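Local atomic coordinates of xanthomonas outer protein D (Xanthomonas euvesicatoria, PDB entry 2OIX), a protein that acts as a secreted cysteine protease of the Ulp1 (C48) family, a type III effector that removes SUMO from its conjugates. Residues 45-48 with 49-52; 108-111 with 112-116. The protein carries 1 engineered substitution. All blocks are in the same frame, centred on the assembly; numbering follows the deposited sequence.

Contact 1 (45-48 with 49-52); sequences DPDQ and QARA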
loop_
_atom_site.group_PDB
_atom_site.type_symbol
_atom_site.label_atom_id
_atom_site.label_comp_id
_atom_site.label_asym_id
_atom_site.label_seq_id
_atom_site.Cartn_x
_atom_site.Cartn_y
_atom_site.Cartn_z
ATOM N N ASP A 45 -1.423 5.958 -22.272
ATOM C CA ASP A 45 -0.308 6.840 -22.579
ATOM C C ASP A 45 0.973 6.169 -22.107
ATOM O O ASP A 45 1.217 6.042 -20.916
ATOM C CB ASP A 45 -0.482 8.201 -21.886
ATOM C CG ASP A 45 0.692 9.165 -22.150
ATOM O OD1 ASP A 45 1.791 8.733 -22.597
ATOM O OD2 ASP A 45 0.514 10.376 -21.909
ATOM N N PRO A 46 1.798 5.735 -23.066
ATOM C CA PRO A 46 3.023 5.006 -22.774
ATOM C C PRO A 46 3.979 5.742 -21.813
ATOM O O PRO A 46 4.642 4.991 -20.881
ATOM C CB PRO A 46 3.663 4.850 -24.162
ATOM C CG PRO A 46 2.473 4.811 -25.086
ATOM C CD PRO A 46 1.581 5.893 -24.518
ATOM N N ASP A 47 4.181 7.078 -22.189
ATOM C CA ASP A 47 4.996 7.899 -21.279
ATOM C C ASP A 47 4.466 8.079 -19.836
ATOM O O ASP A 47 5.261 8.321 -18.919
ATOM C CB ASP A 47 5.303 9.260 -21.878
ATOM C CG ASP A 47 6.719 9.697 -21.592
ATOM O OD1 ASP A 47 7.316 9.171 -20.620
ATOM O OD2 ASP A 47 7.241 10.539 -22.347
ATOM N N GLN A 48 3.148 7.991 -19.636
ATOM C CA GLN A 48 2.583 8.005 -18.270
ATOM C C GLN A 48 2.973 6.710 -17.527
ATOM O O GLN A 48 3.321 6.725 -16.336
ATOM C CB GLN A 48 1.052 8.104 -18.289
ATOM C CG GLN A 48 0.459 9.498 -18.633
ATOM C CD GLN A 48 -1.045 9.619 -18.286
ATOM O OE1 GLN A 48 -1.659 8.655 -17.812
ATOM N NE2 GLN A 48 -1.641 10.814 -18.533
ATOM N N GLN A 49 2.868 5.595 -18.234
ATOM C CA GLN A 49 3.148 4.289 -17.646
ATOM C C GLN A 49 4.649 4.109 -17.384
ATOM O O GLN A 49 5.041 3.608 -16.341
ATOM C CB GLN A 49 2.590 3.190 -18.547
ATOM C CG GLN A 49 3.061 1.800 -18.214
ATOM C CD GLN A 49 2.588 0.802 -19.239
ATOM O OE1 GLN A 49 3.195 0.636 -20.310
ATOM N NE2 GLN A 49 1.475 0.145 -18.937
ATOM N N ALA A 50 5.473 4.556 -18.328
ATOM C CA ALA A 50 6.929 4.523 -18.186
ATOM C C ALA A 50 7.387 5.311 -16.969
ATOM O O ALA A 50 8.194 4.826 -16.174
ATOM C CB ALA A 50 7.610 5.055 -19.467
ATOM N N ARG A 51 6.859 6.525 -16.826
ATOM C CA ARG A 51 7.138 7.363 -15.664
ATOM C C ARG A 51 6.781 6.602 -14.396
ATOM O O ARG A 51 7.549 6.600 -13.446
ATOM C CB ARG A 51 6.373 8.694 -15.744
ATOM C CG ARG A 51 6.515 9.611 -14.514
ATOM C CD ARG A 51 5.639 10.878 -14.656
ATOM N NE ARG A 51 5.565 11.704 -13.440
ATOM C CZ ARG A 51 4.755 11.467 -12.400
ATOM N NH1 ARG A 51 3.950 10.406 -12.389
ATOM N NH2 ARG A 51 4.768 12.280 -11.348
ATOM N N ALA A 52 5.621 5.951 -14.404
ATOM C CA ALA A 52 5.107 5.242 -13.210
ATOM C C ALA A 52 6.027 4.081 -12.901
ATOM O O ALA A 52 6.396 3.865 -11.752
ATOM C CB ALA A 52 3.676 4.760 -13.428
#
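Asp45 and Gln49 meet at an N-capped first turn, the start of helix 46-57, where Asp45 O accepts from Gln49 N at 3.2 Å. Asp45 is the N-cap: its OD1, 3.3 Å from Gln48 N, and its carbonyl O both receive that N-H, each weakly. Aspartate suits the place because its short side chain can fold back onto N-H groups of the first turn. Pro46, which has no N-H to offer, fits the first helical position, and its carbonyl O receives Ala50 N at 2.7 Å while Ala50 CB rests 3.3 Å from the same Pro46 O. The longer side chains fan outward from the turn rather than lying against one another. Gln49 sets CG anti to its backbone N (chi1 168°), whereas Gln48 turns CG anti to its carbonyl carbon (chi1 -75°). Each extended amide thereby reaches the chain just before the helix: Gln49 NE2 donates to Leu41 O, and Gln48 OE1 accepts from Ser43 OG. Small Ala52 is buried against Val37 and Met40 of helix 35-40, where Arg51 also lays part of its long chain. At the root of that chain, Arg51 CB lies 3.4 Å from Asp47 O, the oxygen that accepts from Arg51 N.

Contact 2 (108-111 with 112-116); sequences ADMA and AYHLG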
loop_
_atom_site.group_PDB
_atom_site.type_symbol
_atom_site.label_atom_id
_atom_site.label_comp_id
_atom_site.label_asym_id
_atom_site.label_seq_id
_atom_site.Cartn_x
_atom_site.Cartn_y
_atom_site.Cartn_z
ATOM N N ALA A 108 -5.053 -4.815 -8.367
ATOM C CA ALA A 108 -3.772 -5.239 -7.715
ATOM C C ALA A 108 -2.866 -6.109 -8.637
ATOM O O ALA A 108 -1.625 -5.991 -8.631
ATOM C CB ALA A 108 -4.059 -5.976 -6.402
ATOM N N ASP A 109 -3.504 -6.974 -9.427
ATOM C CA ASP A 109 -2.795 -7.883 -10.291
ATOM C C ASP A 109 -2.187 -7.144 -11.463
ATOM O O ASP A 109 -1.081 -7.453 -11.895
ATOM C CB ASP A 109 -3.726 -8.987 -10.796
ATOM C CG ASP A 109 -3.965 -10.056 -9.751
ATOM O OD1 ASP A 109 -3.234 -10.065 -8.732
ATOM O OD2 ASP A 109 -4.875 -10.888 -9.951
ATOM N N MET A 110 -2.912 -6.152 -11.962
ATOM C CA MET A 110 -2.386 -5.328 -13.070
ATOM C C MET A 110 -1.204 -4.514 -12.567
ATOM O O MET A 110 -0.196 -4.430 -13.249
ATOM C CB MET A 110 -3.447 -4.360 -13.587
ATOM C CG MET A 110 -4.569 -5.022 -14.423
ATOM S SD MET A 110 -3.957 -6.145 -15.710
ATOM C CE MET A 110 -3.059 -5.044 -16.822
ATOM N N ALA A 111 -1.321 -3.946 -11.362
ATOM C CA ALA A 111 -0.207 -3.230 -10.741
ATOM C C ALA A 111 1.020 -4.152 -10.643
ATOM O O ALA A 111 2.110 -3.776 -11.101
ATOM C CB ALA A 111 -0.586 -2.660 -9.350
ATOM N N ALA A 112 0.827 -5.357 -10.094
ATOM C CA ALA A 112 1.911 -6.357 -9.972
ATOM C C ALA A 112 2.460 -6.682 -11.323
ATOM O O ALA A 112 3.660 -6.690 -11.530
ATOM C CB ALA A 112 1.423 -7.627 -9.278
ATOM N N TYR A 113 1.574 -6.928 -12.272
ATOM C CA TYR A 113 2.018 -7.221 -13.640
ATOM C C TYR A 113 2.902 -6.107 -14.235
ATOM O O TYR A 113 3.961 -6.372 -14.788
ATOM C CB TYR A 113 0.806 -7.416 -14.540
ATOM C CG TYR A 113 1.166 -7.565 -15.997
ATOM C CD1 TYR A 113 1.609 -8.785 -16.498
ATOM C CD2 TYR A 113 1.020 -6.491 -16.888
ATOM C CE1 TYR A 113 1.934 -8.926 -17.834
ATOM C CE2 TYR A 113 1.337 -6.625 -18.226
ATOM C CZ TYR A 113 1.792 -7.838 -18.689
ATOM O OH TYR A 113 2.108 -7.954 -20.012
ATOM N N HIS A 114 2.453 -4.857 -14.114
ATOM C CA HIS A 114 3.211 -3.717 -14.654
ATOM C C HIS A 114 4.470 -3.355 -13.855
ATOM O O HIS A 114 5.282 -2.562 -14.319
ATOM C CB HIS A 114 2.315 -2.494 -14.787
ATOM C CG HIS A 114 1.296 -2.615 -15.871
ATOM N ND1 HIS A 114 1.637 -2.792 -17.193
ATOM C CD2 HIS A 114 -0.054 -2.554 -15.833
ATOM C CE1 HIS A 114 0.536 -2.865 -17.921
ATOM N NE2 HIS A 114 -0.503 -2.730 -17.116
ATOM N N LEU A 115 4.613 -3.925 -12.662
ATOM C CA LEU A 115 5.848 -3.784 -11.887
ATOM C C LEU A 115 6.877 -4.862 -12.238
ATOM O O LEU A 115 7.944 -4.938 -11.603
ATOM C CB LEU A 115 5.560 -3.773 -10.369
ATOM C CG LEU A 115 4.985 -2.445 -9.858
ATOM C CD1 LEU A 115 4.409 -2.665 -8.477
ATOM C CD2 LEU A 115 5.949 -1.245 -9.877
ATOM N N GLY A 116 6.551 -5.688 -13.238
ATOM C CA GLY A 116 7.341 -6.850 -13.560
ATOM C C GLY A 116 7.178 -8.117 -12.732
ATOM O O GLY A 116 8.010 -9.040 -12.847
#
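Met110 and His114 meet one turn apart in the last turns of helix 102-114, the helix of the beta-alpha-beta unit between strands 90-94 and 123-125, where a Schellman motif ends it. Their side chains run side by side in the same direction. Met110 is bent at both outer torsions (chi2 -48°, chi3 -65°), which carries the thioether forward from CG, toward the C-terminal end, and brings CE to 3.5 Å from His114 NE2. The same methyl lies obliquely to the Tyr113 ring, 4.3 Å from CD2, so an unbranched, flexible methionine serves two neighbours at once. Closer still, His114 CD2 packs 3.2 Å from Met110 O, which stands oblique to the imidazole. Tyr113 and His114 adjoin each other too: Tyr113 CD2 sits over the centre of one imidazole face, 3.7 Å above its plane, and His114 CE1 comes to the tyrosine edge in that ring's plane. Beneath the rings the backbone ladder continues, Tyr113 N to Asp109 O at 2.7 Å and His114 N to Met110 O at 2.8 Å. Alanines suit the inner side of the helix, where Ala111 rests on Ile69 of strand 64-71. Leu115 extends that apolar side onto Leu67 of the strand and onto Leu56 and Ala57 of helix 46-57. At the other end, Asp109 forms a salt bridge with Arg105, one turn earlier. Leu115 N is shared weakly between Ala111 O and Ala112 O, and Gly116 N closes on Tyr113 O at 3.1 Å. Gly116 takes a positive phi of 80°, where a side chain would collide with the carbonyl oxygen of Leu115, which is why glycine suits the position. The Schellman turn thus satisfies the helix end partly with its own backbone N-H groups, while His114 O is satisfied by Gln53 NE2 of helix 46-57.

Overall arrangement
From the N terminus, the chain passes through helix 35-40 and a short loop before contact 1 opens helix 46-57. It then builds strands 64-71, 75-82 and 90-94 of the mixed sheet and reaches contact 2 at the end of helix 102-114, from which it goes on to strand 123-125. Each contact spans a local helical turn and closes no long loop; they lie in series, neither nested nor crossed. Their centres are about 14 Å apart, on the same side of the chain's centre, yet they touch: Gln49 NE2 packs 3.3 Å from His114 CE1. The start of one helix thus meets the end of the other, within one Ulp1-family catalytic domain.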